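Local coordinates for putative DNA-binding protein (Bacteroides fragilis, PDB 3BS3) that probably binds DNA through a small all-helical helix-turn-helix domain of the XRE (Cro/C1) type, at residues K16-E21 / E60-D65. Numbering follows the deposited sequence.
Sequences KVVLAE and ELLNVD
Leu-62 meets two consecutive residues of helix 15-21, Val-18 and Leu-19, and every contact between 16-21 and 60-65 is apolar; no hydrogen bond crosses. One methyl of Leu-62, CD2, lies 3.8 Å from Leu-19 CD2, while its other methyl, CD1, sits 3.9 Å from Val-18 CG1. Leu-62 CD1 lies between the two, also reaching Leu-19 CD2 at 4.2 Å, and in both pairs the side chains cross at a slant. Leu-19 starts out pointing away from 60-65; with CG set anti to its carbonyl carbon (chi1 -81°), its CD2 still swings back far enough to touch. Val-18 CG1 does double duty: beyond Leu-62 it meets Val-64 CG1 tip to tip at 4.0 Å.

Val-18, Leu-19 and Leu-62 are buried in the hydrophobic core of the helical bundle that carries the helix-turn-helix, and here its first helix packs against the C-terminal end of helix 52-62. Leu-19 also touches Asn-26 and Cys-44, which lie on helices 26-33 and 37-44, and Val-18 touches Leu-69 further along the chain.

On the backbone side, the chain breaks out of helix 52-62 through a Schellman motif: Asn-63 takes a positive phi of 59°, and its N gives one of the motif's two bonds back into the last turn, to Glu-60 O at 3.2 Å. Past that turn the chain is extended at Val-64, whose side chain points toward helix 15-21, as that of Leu-62 does.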
loop_
_atom_site.group_PDB
_atom_site.type_symbol
_atom_site.label_atom_id
_atom_site.label_comp_id
_atom_site.label_asym_id
_atom_site.label_seq_id
_atom_site.Cartn_x
_atom_site.Cartn_y
_atom_site.Cartn_z
ATOM N N LYS A 16 -10.425 -9.562 -0.613
ATOM C CA LYS A 16 -11.719 -10.243 -0.585
ATOM C C LYS A 16 -11.582 -11.708 -1.017
ATOM O O LYS A 16 -12.174 -12.596 -0.397
ATOM C CB LYS A 16 -12.715 -9.513 -1.479
ATOM C CG LYS A 16 -14.171 -9.985 -1.314
ATOM C CD LYS A 16 -15.067 -9.283 -2.328
ATOM C CE LYS A 16 -14.731 -9.723 -3.755
ATOM N NZ LYS A 16 -15.342 -11.048 -4.150
ATOM N N VAL A 17 -10.796 -11.954 -2.066
ATOM C CA VAL A 17 -10.654 -13.318 -2.583
ATOM C C VAL A 17 -9.912 -14.170 -1.561
ATOM O O VAL A 17 -10.320 -15.304 -1.260
ATOM C CB VAL A 17 -9.913 -13.338 -3.935
ATOM C CG1 VAL A 17 -9.589 -14.782 -4.351
ATOM C CG2 VAL A 17 -10.793 -12.655 -4.989
ATOM N N VAL A 18 -8.827 -13.629 -1.030
ATOM C CA VAL A 18 -8.012 -14.402 -0.081
ATOM C C VAL A 18 -8.782 -14.681 1.223
ATOM O O VAL A 18 -8.679 -15.779 1.770
ATOM C CB VAL A 18 -6.624 -13.799 0.142
ATOM C CG1 VAL A 18 -5.846 -14.635 1.191
ATOM C CG2 VAL A 18 -5.855 -13.727 -1.197
ATOM N N LEU A 19 -9.528 -13.693 1.731
ATOM C CA LEU A 19 -10.410 -13.951 2.878
ATOM C C LEU A 19 -11.311 -15.164 2.643
ATOM O O LEU A 19 -11.481 -16.030 3.509
ATOM C CB LEU A 19 -11.283 -12.736 3.192
ATOM C CG LEU A 19 -10.574 -11.653 4.020
ATOM C CD1 LEU A 19 -11.438 -10.405 4.086
ATOM C CD2 LEU A 19 -10.271 -12.128 5.455
ATOM N N ALA A 20 -11.921 -15.209 1.474
ATOM C CA ALA A 20 -12.845 -16.308 1.143
ATOM C C ALA A 20 -12.103 -17.649 1.057
ATOM O O ALA A 20 -12.586 -18.675 1.575
ATOM C CB ALA A 20 -13.556 -16.001 -0.152
ATOM N N GLU A 21 -10.936 -17.631 0.420
ATOM C CA GLU A 21 -10.134 -18.834 0.263
ATOM C C GLU A 21 -9.670 -19.367 1.623
ATOM O O GLU A 21 -9.592 -20.598 1.808
ATOM C CB GLU A 21 -8.944 -18.540 -0.646
ATOM C CG GLU A 21 -9.386 -18.407 -2.092
ATOM C CD GLU A 21 -8.245 -18.087 -3.042
ATOM O OE1 GLU A 21 -7.153 -17.699 -2.578
ATOM O OE2 GLU A 21 -8.471 -18.191 -4.256
ATOM N N GLU A 60 0.123 -11.682 7.119
ATOM C CA GLU A 60 0.560 -12.486 8.267
ATOM C C GLU A 60 -0.647 -13.193 8.878
ATOM O O GLU A 60 -0.602 -14.412 9.154
ATOM C CB GLU A 60 1.275 -11.618 9.307
ATOM C CG GLU A 60 2.669 -11.218 8.864
ATOM C CD GLU A 60 3.296 -10.101 9.692
ATOM O OE1 GLU A 60 2.628 -9.514 10.577
ATOM O OE2 GLU A 60 4.479 -9.804 9.436
ATOM N N LEU A 61 -1.730 -12.442 9.057
ATOM C CA LEU A 61 -2.967 -12.976 9.661
ATOM C C LEU A 61 -3.632 -14.061 8.809
ATOM O O LEU A 61 -4.225 -15.000 9.360
ATOM C CB LEU A 61 -3.968 -11.847 9.924
ATOM C CG LEU A 61 -3.607 -10.884 11.051
ATOM C CD1 LEU A 61 -4.534 -9.704 11.049
ATOM C CD2 LEU A 61 -3.668 -11.608 12.413
ATOM N N LEU A 62 -3.528 -13.935 7.485
ATOM C CA LEU A 62 -4.121 -14.917 6.566
ATOM C C LEU A 62 -3.150 -16.025 6.165
ATOM O O LEU A 62 -3.519 -16.917 5.384
ATOM C CB LEU A 62 -4.697 -14.223 5.326
ATOM C CG LEU A 62 -5.828 -13.242 5.648
ATOM C CD1 LEU A 62 -6.267 -12.499 4.404
ATOM C CD2 LEU A 62 -7.035 -13.944 6.303
ATOM N N ASN A 63 -1.917 -15.956 6.680
ATOM C CA ASN A 63 -0.879 -16.946 6.366
ATOM C C ASN A 63 -0.557 -17.043 4.878
ATOM O O ASN A 63 -0.418 -18.159 4.321
ATOM C CB ASN A 63 -1.253 -18.339 6.905
ATOM C CG ASN A 63 -1.428 -18.347 8.415
ATOM O OD1 ASN A 63 -0.652 -17.737 9.149
ATOM N ND2 ASN A 63 -2.465 -19.027 8.881
ATOM N N VAL A 64 -0.446 -15.874 4.234
ATOM C CA VAL A 64 -0.038 -15.821 2.826
ATOM C C VAL A 64 1.111 -14.834 2.661
ATOM O O VAL A 64 1.346 -13.989 3.546
ATOM C CB VAL A 64 -1.202 -15.401 1.883
ATOM C CG1 VAL A 64 -2.366 -16.411 1.956
ATOM C CG2 VAL A 64 -1.711 -13.973 2.215
ATOM N N ASP A 65 1.848 -14.976 1.554
ATOM C CA ASP A 65 2.844 -13.980 1.130
ATOM C C ASP A 65 2.111 -12.678 0.823
ATOM O O ASP A 65 1.082 -12.701 0.140
ATOM C CB ASP A 65 3.559 -14.471 -0.139
ATOM C CG ASP A 65 4.797 -13.636 -0.507
ATOM O OD1 ASP A 65 4.741 -12.384 -0.604
ATOM O OD2 ASP A 65 5.855 -14.260 -0.747
#